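Local atomic coordinates of mosquitocidal toxin (Bacillus sphaericus, PDB entry 2CB4), a protein that probably transfers ADP-ribose from NAD to target proteins through this catalytic domain, as part of a toxin that kills mosquito larvae. Residues A[96-110]-A[115-127]. The protein carries 1 engineered substitution. Numbering follows the deposited sequence.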
ATOM      1  N   PRO A  96      14.498  15.861  19.732  1.00 27.00           N
ATOM      2  CA  PRO A  96      14.277  14.751  20.670  1.00 25.99           C
ATOM      3  C   PRO A  96      13.840  13.451  19.984  1.00 31.13           C
ATOM      4  O   PRO A  96      13.371  13.463  18.846  1.00 30.26           O
ATOM      5  CB  PRO A  96      13.141  15.274  21.580  1.00 26.49           C
ATOM      6  CG  PRO A  96      13.018  16.696  21.302  1.00 30.39           C
ATOM      7  CD  PRO A  96      13.529  16.954  19.934  1.00 26.32           C
ATOM      8  N   ARG A  97      13.971  12.332  20.697  1.00 28.50           N
ATOM      9  CA  ARG A  97      13.541  11.048  20.155  1.00 28.28           C
ATOM     10  C   ARG A  97      12.042  10.998  19.860  1.00 34.62           C
ATOM     11  O   ARG A  97      11.637  10.326  18.925  1.00 35.46           O
ATOM     12  CB  ARG A  97      13.984   9.898  21.039  1.00 24.87           C
ATOM     13  CG  ARG A  97      15.489   9.760  21.020  1.00 27.77           C
ATOM     14  CD  ARG A  97      15.964   8.854  22.129  1.00 25.14           C
ATOM     15  NE  ARG A  97      15.590   7.480  21.863  1.00 29.56           N
ATOM     16  CZ  ARG A  97      15.504   6.537  22.793  1.00 45.48           C
ATOM     17  NH1 ARG A  97      15.776   6.796  24.075  1.00 29.08           N
ATOM     18  NH2 ARG A  97      15.160   5.322  22.441  1.00 31.18           N
ATOM     19  N   VAL A  98      11.229  11.725  20.634  1.00 31.83           N
ATOM     20  CA  VAL A  98       9.782  11.814  20.395  1.00 31.31           C
ATOM     21  C   VAL A  98       9.520  13.237  19.850  1.00 37.09           C
ATOM     22  O   VAL A  98       9.908  14.231  20.455  1.00 35.53           O
ATOM     23  CB  VAL A  98       8.968  11.559  21.682  1.00 34.74           C
ATOM     24  CG1 VAL A  98       7.487  11.860  21.460  1.00 33.87           C
ATOM     25  CG2 VAL A  98       9.161  10.131  22.159  1.00 33.95           C
ATOM     26  N   THR A  99       8.906  13.320  18.674  1.00 37.52           N
ATOM     27  CA  THR A  99       8.654  14.601  18.013  1.00 38.27           C
ATOM     28  C   THR A  99       7.169  14.948  17.765  1.00 45.61           C
ATOM     29  O   THR A  99       6.843  16.042  17.308  1.00 46.11           O
ATOM     30  CB  THR A  99       9.419  14.665  16.644  1.00 38.80           C
ATOM     31  OG1 THR A  99       8.940  13.626  15.781  1.00 39.43           O
ATOM     32  CG2 THR A  99      10.942  14.474  16.850  1.00 30.71           C
ATOM     33  N   ASN A 100       6.271  14.026  18.052  1.00 45.78           N
ATOM     34  CA  ASN A 100       4.846  14.276  17.809  1.00 47.96           C
ATOM     35  C   ASN A 100       4.106  14.839  19.020  1.00 56.14           C
ATOM     36  O   ASN A 100       4.451  14.532  20.161  1.00 55.42           O
ATOM     37  CB  ASN A 100       4.156  12.994  17.322  1.00 50.42           C
ATOM     38  CG  ASN A 100       4.067  11.930  18.413  1.00 89.03           C
ATOM     39  OD1 ASN A 100       5.084  11.384  18.845  1.00 90.80           O
ATOM     40  ND2 ASN A 100       2.851  11.670  18.893  1.00 81.64           N
ATOM     41  N   GLN A 101       3.082  15.657  18.777  1.00 57.23           N
ATOM     42  CA  GLN A 101       2.316  16.205  19.894  1.00 59.44           C
ATOM     43  C   GLN A 101       1.432  15.160  20.602  1.00 69.47           C
ATOM     44  O   GLN A 101       0.716  14.379  19.973  1.00 68.01           O
ATOM     45  CB  GLN A 101       1.516  17.454  19.530  1.00 60.62           C
ATOM     46  CG  GLN A 101       0.992  18.209  20.776  1.00 73.60           C
ATOM     47  CD  GLN A 101       0.276  19.512  20.445  1.00 94.02           C
ATOM     48  OE1 GLN A 101      -0.932  19.525  20.241  1.00 93.33           O
ATOM     49  NE2 GLN A 101       1.016  20.616  20.449  1.00 82.68           N
ATOM     50  N   ASN A 102       1.527  15.137  21.923  1.00 72.53           N
ATOM     51  CA  ASN A 102       0.747  14.211  22.730  1.00 75.04           C
ATOM     52  C   ASN A 102       0.615  14.787  24.150  1.00 85.59           C
ATOM     53  O   ASN A 102       1.531  14.636  24.991  1.00 85.06           O
ATOM     54  CB  ASN A 102       1.378  12.819  22.727  1.00 75.66           C
ATOM     55  CG  ASN A 102       0.587  11.799  23.556  1.00 99.25           C
ATOM     56  OD1 ASN A 102       0.023  12.125  24.600  1.00 96.75           O
ATOM     57  ND2 ASN A 102       0.576  10.556  23.092  1.00 85.78           N
ATOM     58  N   LEU A 103      -0.526  15.453  24.383  1.00 86.57           N
ATOM     59  CA  LEU A 103      -0.850  16.109  25.665  1.00 87.83           C
ATOM     60  C   LEU A 103      -1.384  15.149  26.744  1.00 94.66           C
ATOM     61  O   LEU A 103      -2.032  15.566  27.713  1.00 94.25           O
ATOM     62  CB  LEU A 103      -1.770  17.324  25.452  1.00 87.76           C
ATOM     63  CG  LEU A 103      -1.235  18.371  24.460  1.00 92.39           C
ATOM     64  CD1 LEU A 103      -2.281  19.429  24.120  1.00 92.51           C
ATOM     65  CD2 LEU A 103       0.067  19.009  24.928  1.00 94.27           C
ATOM     66  N   SER A 104      -1.068  13.863  26.561  1.00 93.09           N
ATOM     67  CA  SER A 104      -1.432  12.798  27.491  1.00 93.43           C
ATOM     68  C   SER A 104      -0.225  12.527  28.413  1.00 99.00           C
ATOM     69  O   SER A 104       0.954  12.809  28.053  1.00 98.81           O
ATOM     70  CB  SER A 104      -1.811  11.502  26.738  1.00 95.92           C
ATOM     71  OG  SER A 104      -2.859  11.712  25.808  1.00100.00           O
ATOM     72  N   PRO A 105      -0.524  11.987  29.604  1.00 95.42           N
ATOM     73  CA  PRO A 105       0.506  11.673  30.608  1.00 93.95           C
ATOM     74  C   PRO A 105       1.348  10.442  30.220  1.00 93.68           C
ATOM     75  O   PRO A 105       1.905   9.749  31.093  1.00 94.94           O
ATOM     76  CB  PRO A 105      -0.307  11.418  31.889  1.00 95.69           C
ATOM     77  CG  PRO A 105      -1.667  10.927  31.397  1.00100.00           C
ATOM     78  CD  PRO A 105      -1.867  11.482  29.988  1.00 95.96           C
ATOM     79  N   VAL A 106       1.460  10.202  28.910  1.00 83.50           N
ATOM     80  CA  VAL A 106       2.252   9.097  28.376  1.00 78.86           C
ATOM     81  C   VAL A 106       3.704   9.286  28.844  1.00 72.47           C
ATOM     82  O   VAL A 106       4.033  10.248  29.564  1.00 71.73           O
ATOM     83  CB  VAL A 106       2.204   9.084  26.815  1.00 82.16           C
ATOM     84  CG1 VAL A 106       0.838   8.669  26.336  1.00 82.01           C
ATOM     85  CG2 VAL A 106       2.543  10.463  26.258  1.00 81.71           C
ATOM     86  N   GLU A 107       4.575   8.378  28.422  1.00 61.13           N
ATOM     87  CA  GLU A 107       5.983   8.457  28.781  1.00 57.35           C
ATOM     88  C   GLU A 107       6.731   9.646  28.153  1.00 51.91           C
ATOM     89  O   GLU A 107       7.804  10.015  28.629  1.00 50.92           O
ATOM     90  CB  GLU A 107       6.702   7.150  28.420  1.00 58.78           C
ATOM     91  CG  GLU A 107       6.269   5.941  29.250  1.00 68.03           C
ATOM     92  CD  GLU A 107       6.484   6.134  30.740  1.00 78.80           C
ATOM     93  OE1 GLU A 107       7.668   6.190  31.147  1.00 67.49           O
ATOM     94  OE2 GLU A 107       5.476   6.216  31.493  1.00 64.91           O
ATOM     95  N   ASP A 108       6.176  10.219  27.084  1.00 42.68           N
ATOM     96  CA  ASP A 108       6.792  11.339  26.363  1.00 39.90           C
ATOM     97  C   ASP A 108       7.316  12.448  27.251  1.00 41.33           C
ATOM     98  O   ASP A 108       8.374  13.014  26.985  1.00 39.79           O
ATOM     99  CB  ASP A 108       5.822  11.943  25.344  1.00 40.96           C
ATOM    100  CG  ASP A 108       5.355  10.946  24.292  1.00 50.96           C
ATOM    101  OD1 ASP A 108       5.749   9.756  24.363  1.00 51.42           O
ATOM    102  OD2 ASP A 108       4.575  11.349  23.392  1.00 56.70           O
ATOM    103  N   THR A 109       6.542  12.779  28.281  1.00 38.12           N
ATOM    104  CA  THR A 109       6.884  13.866  29.209  1.00 37.57           C
ATOM    105  C   THR A 109       7.293  13.379  30.572  1.00 40.25           C
ATOM    106  O   THR A 109       7.523  14.171  31.462  1.00 40.62           O
ATOM    107  CB  THR A 109       5.714  14.880  29.374  1.00 42.32           C
ATOM    108  OG1 THR A 109       4.511  14.178  29.723  1.00 46.60           O
ATOM    109  CG2 THR A 109       5.482  15.617  28.069  1.00 34.84           C
ATOM    110  N   HIS A 110       7.404  12.066  30.727  1.00 36.26           N
ATOM    111  CA  HIS A 110       7.796  11.497  31.996  1.00 35.93           C
ATOM    112  C   HIS A 110       9.273  11.693  32.305  1.00 38.87           C
ATOM    113  O   HIS A 110      10.120  10.835  32.042  1.00 40.49           O
ATOM    114  CB  HIS A 110       7.362  10.037  32.115  1.00 37.69           C
ATOM    115  CG  HIS A 110       7.360   9.539  33.519  1.00 43.06           C
ATOM    116  ND1 HIS A 110       6.453   8.602  33.985  1.00 45.88           N
ATOM    117  CD2 HIS A 110       8.141   9.868  34.588  1.00 45.68           C
ATOM    118  CE1 HIS A 110       6.692   8.360  35.268  1.00 45.23           C
ATOM    119  NE2 HIS A 110       7.705   9.121  35.658  1.00 45.59           N
ATOM    120  N   LEU A 115      15.154  10.116  32.745  1.00 30.39           N
ATOM    121  CA  LEU A 115      16.472  10.143  33.408  1.00 29.25           C
ATOM    122  C   LEU A 115      16.925   8.804  33.980  1.00 33.51           C
ATOM    123  O   LEU A 115      18.103   8.459  34.015  1.00 33.81           O
ATOM    124  CB  LEU A 115      16.415  11.145  34.573  1.00 28.57           C
ATOM    125  CG  LEU A 115      16.063  12.603  34.267  1.00 29.88           C
ATOM    126  CD1 LEU A 115      15.753  13.261  35.620  1.00 28.53           C
ATOM    127  CD2 LEU A 115      17.289  13.291  33.501  1.00 24.69           C
ATOM    128  N   ARG A 116      16.000   8.081  34.561  1.00 30.98           N
ATOM    129  CA  ARG A 116      16.342   6.813  35.149  1.00 30.94           C
ATOM    130  C   ARG A 116      16.515   5.652  34.185  1.00 32.16           C
ATOM    131  O   ARG A 116      17.287   4.727  34.453  1.00 30.99           O
ATOM    132  CB  ARG A 116      15.257   6.415  36.168  1.00 34.64           C
ATOM    133  CG  ARG A 116      15.639   5.144  36.986  1.00 49.42           C
ATOM    134  CD  ARG A 116      14.650   4.855  38.108  1.00 70.28           C
ATOM    135  NE  ARG A 116      14.598   5.919  39.111  1.00 84.89           N
ATOM    136  CZ  ARG A 116      15.557   6.156  40.004  1.00 93.70           C
ATOM    137  NH1 ARG A 116      16.667   5.406  40.020  1.00 62.35           N
ATOM    138  NH2 ARG A 116      15.413   7.148  40.883  1.00 84.72           N
ATOM    139  N   THR A 117      15.746   5.658  33.105  1.00 28.43           N
ATOM    140  CA  THR A 117      15.731   4.543  32.175  1.00 28.60           C
ATOM    141  C   THR A 117      16.150   4.843  30.745  1.00 34.79           C
ATOM    142  O   THR A 117      16.430   3.906  29.974  1.00 34.79           O
ATOM    143  CB  THR A 117      14.294   3.945  32.087  1.00 32.89           C
ATOM    144  OG1 THR A 117      13.489   4.784  31.260  1.00 30.90           O
ATOM    145  CG2 THR A 117      13.635   3.828  33.455  1.00 31.21           C
ATOM    146  N   ASN A 118      16.137   6.128  30.371  1.00 30.19           N
ATOM    147  CA  ASN A 118      16.461   6.543  29.008  1.00 29.41           C
ATOM    148  C   ASN A 118      15.383   6.205  27.993  1.00 35.04           C
ATOM    149  O   ASN A 118      15.665   6.063  26.812  1.00 35.95           O
ATOM    150  CB  ASN A 118      17.804   6.002  28.524  1.00 26.54           C
ATOM    151  CG  ASN A 118      18.476   6.932  27.488  1.00 43.88           C
ATOM    152  OD1 ASN A 118      18.246   8.159  27.473  1.00 35.86           O
ATOM    153  ND2 ASN A 118      19.300   6.347  26.646  1.00 30.32           N
ATOM    154  N   SER A 119      14.152   6.096  28.452  1.00 32.50           N
ATOM    155  CA  SER A 119      13.010   5.818  27.586  1.00 32.74           C
ATOM    156  C   SER A 119      12.841   7.020  26.622  1.00 35.06           C
ATOM    157  O   SER A 119      13.230   8.133  26.947  1.00 34.48           O
ATOM    158  CB  SER A 119      11.760   5.670  28.481  1.00 37.46           C
ATOM    159  OG  SER A 119      11.700   6.716  29.463  1.00 43.94           O
ATOM    160  N   PRO A 120      12.273   6.794  25.445  1.00 31.42           N
ATOM    161  CA  PRO A 120      12.080   7.875  24.455  1.00 30.42           C
ATOM    162  C   PRO A 120      11.193   8.976  25.004  1.00 35.31           C
ATOM    163  O   PRO A 120      10.140   8.709  25.601  1.00 34.52           O
ATOM    164  CB  PRO A 120      11.366   7.182  23.284  1.00 31.18           C
ATOM    165  CG  PRO A 120      11.595   5.730  23.506  1.00 35.72           C
ATOM    166  CD  PRO A 120      11.786   5.492  24.959  1.00 31.34           C
ATOM    167  N   SER A 121      11.599  10.222  24.773  1.00 31.58           N
ATOM    168  CA  SER A 121      10.829  11.335  25.283  1.00 30.01           C
ATOM    169  C   SER A 121      11.110  12.574  24.470  1.00 32.94           C
ATOM    170  O   SER A 121      11.850  12.529  23.491  1.00 34.08           O
ATOM    171  CB  SER A 121      11.224  11.576  26.741  1.00 30.99           C
ATOM    172  OG  SER A 121      12.530  12.107  26.829  1.00 33.42           O
ATOM    173  N   ILE A 122      10.509  13.683  24.888  1.00 27.07           N
ATOM    174  CA  ILE A 122      10.692  14.982  24.253  1.00 26.02           C
ATOM    175  C   ILE A 122      11.922  15.711  24.828  1.00 28.45           C
ATOM    176  O   ILE A 122      12.217  16.841  24.435  1.00 29.27           O
ATOM    177  CB  ILE A 122       9.452  15.889  24.480  1.00 28.94           C
ATOM    178  CG1 ILE A 122       9.206  16.136  25.980  1.00 29.62           C
ATOM    179  CG2 ILE A 122       8.209  15.323  23.795  1.00 27.68           C
ATOM    180  CD1 ILE A 122       8.439  17.462  26.273  1.00 30.53           C
ATOM    181  N   PHE A 123      12.628  15.077  25.760  1.00 23.03           N
ATOM    182  CA  PHE A 123      13.798  15.697  26.387  1.00 23.10           C
ATOM    183  C   PHE A 123      15.136  15.405  25.704  1.00 28.11           C
ATOM    184  O   PHE A 123      15.403  14.291  25.232  1.00 27.73           O
ATOM    185  CB  PHE A 123      13.933  15.258  27.876  1.00 25.11           C
ATOM    186  CG  PHE A 123      12.663  15.405  28.676  1.00 26.76           C
ATOM    187  CD1 PHE A 123      12.207  16.666  29.063  1.00 29.00           C
ATOM    188  CD2 PHE A 123      11.913  14.276  29.041  1.00 27.93           C
ATOM    189  CE1 PHE A 123      11.001  16.789  29.771  1.00 29.53           C
ATOM    190  CE2 PHE A 123      10.723  14.397  29.745  1.00 29.84           C
ATOM    191  CZ  PHE A 123      10.266  15.656  30.111  1.00 28.06           C
ATOM    192  N   VAL A 124      16.023  16.406  25.735  1.00 23.92           N
ATOM    193  CA  VAL A 124      17.366  16.235  25.201  1.00 21.62           C
ATOM    194  C   VAL A 124      18.334  16.581  26.321  1.00 27.18           C
ATOM    195  O   VAL A 124      18.193  17.563  26.959  1.00 25.25           O
ATOM    196  CB  VAL A 124      17.614  17.135  23.922  1.00 22.44           C
ATOM    197  CG1 VAL A 124      19.102  17.227  23.581  1.00 20.50           C
ATOM    198  CG2 VAL A 124      16.833  16.605  22.777  1.00 20.68           C
ATOM    199  N   SER A 125      19.301  15.754  26.596  1.00 29.43           N
ATOM    200  CA  SER A 125      20.211  16.102  27.676  1.00 30.60           C
ATOM    201  C   SER A 125      21.466  16.816  27.245  1.00 34.39           C
ATOM    202  O   SER A 125      21.939  16.665  26.137  1.00 32.02           O
ATOM    203  CB  SER A 125      20.653  14.822  28.422  1.00 32.54           C
ATOM    204  OG  SER A 125      19.584  14.405  29.240  1.00 51.61           O
ATOM    205  N   THR A 126      22.068  17.502  28.195  1.00 34.03           N
ATOM    206  CA  THR A 126      23.385  18.137  28.029  1.00 33.32           C
ATOM    207  C   THR A 126      24.030  17.958  29.422  1.00 33.03           C
ATOM    208  O   THR A 126      23.387  17.618  30.384  1.00 31.36           O
ATOM    209  CB  THR A 126      23.310  19.614  27.581  1.00 32.88           C
ATOM    210  OG1 THR A 126      22.651  20.344  28.610  1.00 38.29           O
ATOM    211  CG2 THR A 126      22.444  19.749  26.240  1.00 23.24           C
ATOM    212  N   THR A 127      25.338  18.135  29.509  1.00 27.73           N
ATOM    213  CA  THR A 127      26.057  18.034  30.754  1.00 27.31           C
ATOM    214  C   THR A 127      26.884  19.325  30.845  1.00 31.70           C
ATOM    215  O   THR A 127      27.273  19.899  29.840  1.00 29.38           O
ATOM    216  CB  THR A 127      26.934  16.726  30.841  1.00 30.38           C
ATOM    217  OG1 THR A 127      27.517  16.620  32.148  1.00 35.06           O
ATOM    218  CG2 THR A 127      28.059  16.724  29.808  1.00 22.01           C
TER
HETATM  219  O   HOH W   1      15.660  12.606  23.086  1.00 23.54           O
HETATM  220  O   HOH W   2      15.186   3.501  24.884  1.00 40.49           O
HETATM  221  O   HOH W   3      10.217   8.964  28.895  1.00 38.43           O
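R97 reaches the backbone where helix 111-117 has just ended: its NH1 donates to N118 O at 2.8 Å, with the oxygen near the guanidinium plane but the N-H bent to 133°. A bend at chi3 (70°) turns the chain toward that carbonyl, and P120 lies over one guanidinium face, its CG 3.7 Å from NH2. A water held by NH2 also donates to N118 O, so the carbonyl takes a direct and a bridged bond from one arginine.

Two backbone bonds then bind the connecting loop from both sides. V98 N donates to S121 O (3.0 Å), and I122 N donates to D108 O (3.1 Å), so the 121-122 peptide is held through both its C=O and its N-H. Loop segment 96-110 thus curls round and grips residues 121-122 with both its ends, an illustration of how an irregular excursion can be pinned through main-chain atoms. In this ADP-ribosyltransferase domain, the gripped residues lead from helix 111-117 into strand 123-131 of the mixed sheet. S121 OG accepts from F123 N in an ST turn at the strand's start, and a second water links E107 O with S119 OG.

Apolar groups fill in around these bonds. V98 CG2 rests 3.9 Å from P120 CB, and P96 CG lies 4.1 Å from V124 CG2. I122 CG1, set between the backbone N and carbonyl carbon (chi1 60°), sits over the F123 ring, while CD1 extends to T109 CG2. The ring's edge faces T109 O, 3.4 Å from CZ; beyond, L39 and I43 of helix 36-44 touch I122 and F123 respectively.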